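Local coordinates for putative hemin transport system, substrate-binding protein (Burkholderia cenocepacia J2315, PDB 5GIZ) that binds heme in the periplasm and probably delivers it to an inner-membrane transporter for bacterial heme uptake, at residues R29-Y41 with R47-A59. Sequence-based numbering, arbitrary orientation.
Sequences RYRLVGADTTCTY and RLPKVGYQRALSA
Asp36 OD2 is gripped by two groups of Thr38 and also meets Gln54 of the facing segment. Thr38 OG1 donates to it on the syn lone pair, at 2.6 Å. Thr38 N reaches it from above the carboxylate plane, which closes an Asx turn. On the Gln54 side, CB of that residue lies 3.0 Å from Asp36 OD2. The two side chains run side by side the same way, with carboxylate and amide planes 20° apart. With chi1 at 73°, Asp36 CG sits between its own N and carbonyl carbon, and the carboxylate turns back over the type I turn 36-39. Its OD1 takes the N-H of Gly12, so both oxygens are used.

Three backbone bonds join the segments. Ala35 gives its N-H to Pro49 O and accepts from Val51 N at 2.9 Å, a single bridge around Lys50. Thr37 N then bonds to Gly52 O. Beside the bridge, the two methyls of Leu48 lie along Leu32-Ala35: CD1 packs on Ala35 CB at 3.8 Å, and CD2 lies against Leu32 O.

Lys50 bends at chi2 and chi4 and curls across the turn. Its CE lies 3.3 Å from both Asp36 O and Cys39 O. NZ bonds to Leu48 O on an in-plane lone pair, and also to Ala45 O in the short helix 43-46.

The Tyr53 side chain leaves its backbone opposite N (chi1 172°), which sets the CD1-CE1 side of the ring beside Thr37 and Thr38. Thr37 OG1 meets the ring edge, 3.6 Å from CD1, and Thr38 CG2 touches CE1. Heme is absent from this apo chain. In heme-bound structures Tyr53 is an axial iron ligand, and Thr37, Gln54 and Arg55 also contact heme, consistent with one wall of the cleft between the two lobes of a periplasmic binding protein.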
loop_
_atom_site.group_PDB
_atom_site.type_symbol
_atom_site.label_atom_id
_atom_site.label_comp_id
_atom_site.label_asym_id
_atom_site.label_seq_id
_atom_site.Cartn_x
_atom_site.Cartn_y
_atom_site.Cartn_z
ATOM N N ARG A 29 -21.755 -15.176 -6.164
ATOM C CA ARG A 29 -21.800 -14.161 -7.224
ATOM C C ARG A 29 -20.515 -14.055 -8.040
ATOM O O ARG A 29 -20.526 -13.457 -9.117
ATOM C CB ARG A 29 -22.130 -12.753 -6.667
ATOM C CG ARG A 29 -23.275 -12.632 -5.648
ATOM C CD ARG A 29 -24.670 -12.378 -6.218
ATOM N NE ARG A 29 -24.678 -11.526 -7.410
ATOM C CZ ARG A 29 -24.831 -11.949 -8.668
ATOM N NH1 ARG A 29 -25.008 -13.241 -8.956
ATOM N NH2 ARG A 29 -24.802 -11.064 -9.659
ATOM N N TYR A 30 -19.398 -14.585 -7.544
ATOM C CA TYR A 30 -18.126 -14.378 -8.254
ATOM C C TYR A 30 -17.036 -15.281 -7.722
ATOM O O TYR A 30 -17.111 -15.785 -6.601
ATOM C CB TYR A 30 -17.636 -12.918 -8.129
ATOM C CG TYR A 30 -17.407 -12.518 -6.695
ATOM C CD1 TYR A 30 -16.204 -12.776 -6.056
ATOM C CD2 TYR A 30 -18.427 -11.932 -5.961
ATOM C CE1 TYR A 30 -16.018 -12.431 -4.737
ATOM C CE2 TYR A 30 -18.251 -11.578 -4.653
ATOM C CZ TYR A 30 -17.053 -11.815 -4.036
ATOM O OH TYR A 30 -16.903 -11.470 -2.701
ATOM N N ARG A 31 -16.006 -15.462 -8.538
ATOM C CA ARG A 31 -14.791 -16.180 -8.150
ATOM C C ARG A 31 -13.598 -15.397 -8.661
ATOM O O ARG A 31 -13.578 -14.979 -9.829
ATOM C CB ARG A 31 -14.808 -17.595 -8.779
ATOM C CG ARG A 31 -15.971 -18.454 -8.306
ATOM C CD ARG A 31 -16.268 -19.663 -9.175
ATOM N NE ARG A 31 -16.997 -19.337 -10.399
ATOM C CZ ARG A 31 -16.513 -19.467 -11.624
ATOM N NH1 ARG A 31 -15.265 -19.912 -11.798
ATOM N NH2 ARG A 31 -17.277 -19.153 -12.678
ATOM N N LEU A 32 -12.611 -15.139 -7.806
ATOM C CA LEU A 32 -11.400 -14.482 -8.219
ATOM C C LEU A 32 -10.501 -15.542 -8.875
ATOM O O LEU A 32 -10.294 -16.595 -8.281
ATOM C CB LEU A 32 -10.732 -13.830 -7.016
ATOM C CG LEU A 32 -11.730 -12.907 -6.282
ATOM C CD1 LEU A 32 -11.449 -12.724 -4.800
ATOM C CD2 LEU A 32 -11.785 -11.565 -6.982
ATOM N N VAL A 33 -10.021 -15.262 -10.080
ATOM C CA VAL A 33 -9.273 -16.235 -10.881
ATOM C C VAL A 33 -7.883 -15.794 -11.318
ATOM O O VAL A 33 -7.126 -16.611 -11.857
ATOM C CB VAL A 33 -10.095 -16.633 -12.143
ATOM C CG1 VAL A 33 -11.469 -17.176 -11.751
ATOM C CG2 VAL A 33 -10.184 -15.486 -13.151
ATOM N N GLY A 34 -7.521 -14.528 -11.097
ATOM C CA GLY A 34 -6.229 -14.039 -11.501
ATOM C C GLY A 34 -6.014 -12.670 -10.868
ATOM O O GLY A 34 -6.976 -12.021 -10.371
ATOM N N ALA A 35 -4.758 -12.248 -10.882
ATOM C CA ALA A 35 -4.307 -10.975 -10.298
ATOM C C ALA A 35 -2.968 -10.567 -10.869
ATOM O O ALA A 35 -2.335 -11.318 -11.597
ATOM C CB ALA A 35 -4.187 -11.110 -8.790
ATOM N N ASP A 36 -2.531 -9.375 -10.491
ATOM C CA ASP A 36 -1.142 -8.984 -10.777
ATOM C C ASP A 36 -0.255 -9.419 -9.610
ATOM O O ASP A 36 -0.730 -9.869 -8.544
ATOM C CB ASP A 36 -1.031 -7.485 -10.956
ATOM C CG ASP A 36 -1.159 -6.762 -9.664
ATOM O OD1 ASP A 36 -2.285 -6.825 -9.101
ATOM O OD2 ASP A 36 -0.140 -6.168 -9.225
ATOM N N THR A 37 1.048 -9.272 -9.804
ATOM C CA THR A 37 2.011 -9.754 -8.801
ATOM C C THR A 37 1.980 -9.085 -7.464
ATOM O O THR A 37 2.512 -9.659 -6.490
ATOM C CB THR A 37 3.425 -9.625 -9.351
ATOM O OG1 THR A 37 3.715 -8.256 -9.645
ATOM C CG2 THR A 37 3.591 -10.482 -10.613
ATOM N N THR A 38 1.385 -7.903 -7.363
ATOM C CA THR A 38 1.299 -7.224 -6.066
ATOM C C THR A 38 0.273 -7.829 -5.128
ATOM O O THR A 38 0.217 -7.481 -3.941
ATOM C CB THR A 38 1.030 -5.702 -6.168
ATOM O OG1 THR A 38 -0.255 -5.429 -6.720
ATOM C CG2 THR A 38 2.067 -5.007 -6.963
ATOM N N CYS A 39 -0.538 -8.770 -5.618
ATOM C CA CYS A 39 -1.604 -9.332 -4.805
ATOM C C CYS A 39 -1.127 -10.553 -4.084
ATOM O O CYS A 39 -1.328 -11.694 -4.519
ATOM C CB CYS A 39 -2.849 -9.651 -5.657
ATOM S SG CYS A 39 -3.571 -8.222 -6.480
ATOM N N THR A 40 -0.517 -10.311 -2.926
ATOM C CA THR A 40 0.115 -11.344 -2.123
ATOM C C THR A 40 -0.566 -11.625 -0.807
ATOM O O THR A 40 -0.113 -12.460 -0.077
ATOM C CB THR A 40 1.545 -11.000 -1.826
ATOM O OG1 THR A 40 1.550 -9.801 -1.055
ATOM C CG2 THR A 40 2.309 -10.776 -3.097
ATOM N N TYR A 41 -1.646 -10.916 -0.485
ATOM C CA TYR A 41 -2.381 -11.048 0.769
ATOM C C TYR A 41 -3.879 -11.081 0.518
ATOM O O TYR A 41 -4.388 -10.300 -0.255
ATOM C CB TYR A 41 -2.051 -9.853 1.708
ATOM C CG TYR A 41 -2.470 -10.152 3.108
ATOM C CD1 TYR A 41 -3.746 -9.839 3.557
ATOM C CD2 TYR A 41 -1.633 -10.796 3.978
ATOM C CE1 TYR A 41 -4.183 -10.149 4.834
ATOM C CE2 TYR A 41 -2.063 -11.139 5.247
ATOM C CZ TYR A 41 -3.345 -10.843 5.645
ATOM O OH TYR A 41 -3.793 -11.146 6.913
ATOM N N ARG A 47 -2.097 -17.385 -3.957
ATOM C CA ARG A 47 -2.482 -18.522 -4.814
ATOM C C ARG A 47 -2.961 -18.217 -6.259
ATOM O O ARG A 47 -2.935 -19.089 -7.110
ATOM C CB ARG A 47 -3.696 -19.272 -4.193
ATOM C CG ARG A 47 -3.346 -20.125 -2.983
ATOM C CD ARG A 47 -4.364 -21.234 -2.777
ATOM N NE ARG A 47 -5.657 -20.811 -2.257
ATOM C CZ ARG A 47 -5.924 -20.516 -0.978
ATOM N NH1 ARG A 47 -4.983 -20.545 -0.045
ATOM N NH2 ARG A 47 -7.152 -20.172 -0.638
ATOM N N LEU A 48 -3.520 -17.051 -6.506
ATOM C CA LEU A 48 -4.110 -16.743 -7.814
ATOM C C LEU A 48 -2.992 -16.710 -8.852
ATOM O O LEU A 48 -1.944 -16.096 -8.599
ATOM C CB LEU A 48 -4.724 -15.358 -7.776
ATOM C CG LEU A 48 -5.929 -15.180 -6.875
ATOM C CD1 LEU A 48 -6.252 -13.683 -6.843
ATOM C CD2 LEU A 48 -7.124 -16.010 -7.334
ATOM N N PRO A 49 -3.217 -17.301 -10.047
ATOM C CA PRO A 49 -2.273 -17.089 -11.145
ATOM C C PRO A 49 -2.088 -15.588 -11.413
ATOM O O PRO A 49 -3.064 -14.801 -11.325
ATOM C CB PRO A 49 -2.934 -17.792 -12.324
ATOM C CG PRO A 49 -3.836 -18.808 -11.706
ATOM C CD PRO A 49 -4.304 -18.220 -10.407
ATOM N N LYS A 50 -0.875 -15.179 -11.755
ATOM C CA LYS A 50 -0.570 -13.773 -11.916
ATOM C C LYS A 50 -0.309 -13.482 -13.371
ATOM O O LYS A 50 0.284 -14.321 -14.098
ATOM C CB LYS A 50 0.631 -13.333 -11.054
ATOM C CG LYS A 50 0.489 -13.689 -9.578
ATOM C CD LYS A 50 -0.772 -13.089 -9.028
ATOM C CE LYS A 50 -0.783 -12.979 -7.509
ATOM N NZ LYS A 50 -0.812 -14.213 -6.742
ATOM N N VAL A 51 -0.719 -12.279 -13.779
ATOM C CA VAL A 51 -0.631 -11.848 -15.168
ATOM C C VAL A 51 0.200 -10.597 -15.374
ATOM O O VAL A 51 -0.083 -9.758 -16.229
ATOM C CB VAL A 51 -2.031 -11.762 -15.810
ATOM C CG1 VAL A 51 -2.600 -13.169 -15.937
ATOM C CG2 VAL A 51 -2.901 -10.780 -15.052
ATOM N N GLY A 52 1.282 -10.507 -14.633
ATOM C CA GLY A 52 2.251 -9.465 -14.778
ATOM C C GLY A 52 2.286 -8.561 -13.587
ATOM O O GLY A 52 1.414 -8.647 -12.685
ATOM N N TYR A 53 3.337 -7.753 -13.534
ATOM C CA TYR A 53 3.363 -6.674 -12.541
ATOM C C TYR A 53 2.272 -5.670 -12.916
ATOM O O TYR A 53 1.921 -5.526 -14.074
ATOM C CB TYR A 53 4.744 -5.986 -12.422
ATOM C CG TYR A 53 4.761 -4.733 -11.539
ATOM C CD1 TYR A 53 4.531 -4.816 -10.159
ATOM C CD2 TYR A 53 5.017 -3.457 -12.091
ATOM C CE1 TYR A 53 4.543 -3.691 -9.365
ATOM C CE2 TYR A 53 5.020 -2.329 -11.292
ATOM C CZ TYR A 53 4.794 -2.450 -9.927
ATOM O OH TYR A 53 4.808 -1.331 -9.109
ATOM N N GLN A 54 1.722 -4.992 -11.910
ATOM C CA GLN A 54 0.542 -4.131 -12.110
ATOM C C GLN A 54 0.717 -3.056 -13.180
ATOM O O GLN A 54 -0.246 -2.804 -13.873
ATOM C CB GLN A 54 -0.031 -3.568 -10.796
ATOM C CG GLN A 54 0.314 -2.170 -10.429
ATOM C CD GLN A 54 -0.090 -1.807 -9.014
ATOM O OE1 GLN A 54 0.761 -1.519 -8.206
ATOM N NE2 GLN A 54 -1.369 -1.791 -8.731
ATOM N N ARG A 55 1.937 -2.537 -13.364
ATOM C CA ARG A 55 2.250 -1.553 -14.424
ATOM C C ARG A 55 2.748 -2.165 -15.735
ATOM O O ARG A 55 3.051 -1.443 -16.698
ATOM C CB ARG A 55 3.344 -0.598 -13.950
ATOM C CG ARG A 55 3.030 0.185 -12.701
ATOM C CD ARG A 55 3.862 1.462 -12.666
ATOM N NE ARG A 55 3.232 2.525 -13.451
ATOM C CZ ARG A 55 3.777 3.204 -14.467
ATOM N NH1 ARG A 55 5.030 2.992 -14.872
ATOM N NH2 ARG A 55 3.050 4.130 -15.075
ATOM N N ALA A 56 2.860 -3.483 -15.790
ATOM C CA ALA A 56 3.378 -4.182 -16.968
ATOM C C ALA A 56 2.545 -5.441 -17.214
ATOM O O ALA A 56 3.058 -6.525 -17.298
ATOM C CB ALA A 56 4.857 -4.520 -16.784
ATOM N N LEU A 57 1.239 -5.262 -17.349
ATOM C CA LEU A 57 0.313 -6.396 -17.455
ATOM C C LEU A 57 0.461 -7.091 -18.785
ATOM O O LEU A 57 0.710 -6.427 -19.805
ATOM C CB LEU A 57 -1.124 -5.929 -17.262
ATOM C CG LEU A 57 -1.524 -5.414 -15.886
ATOM C CD1 LEU A 57 -2.890 -4.818 -15.868
ATOM C CD2 LEU A 57 -1.466 -6.521 -14.857
ATOM N N SER A 58 0.295 -8.417 -18.803
ATOM C CA SER A 58 0.135 -9.156 -20.033
ATOM C C SER A 58 -1.342 -9.256 -20.377
ATOM O O SER A 58 -2.090 -10.012 -19.740
ATOM C CB SER A 58 0.702 -10.560 -19.909
ATOM O OG SER A 58 0.371 -11.363 -21.040
ATOM N N ALA A 59 -1.765 -8.504 -21.397
ATOM C CA ALA A 59 -3.151 -8.539 -21.762
ATOM C C ALA A 59 -3.559 -9.945 -22.229
ATOM O O ALA A 59 -4.632 -10.435 -21.871
ATOM C CB ALA A 59 -3.462 -7.498 -22.817
#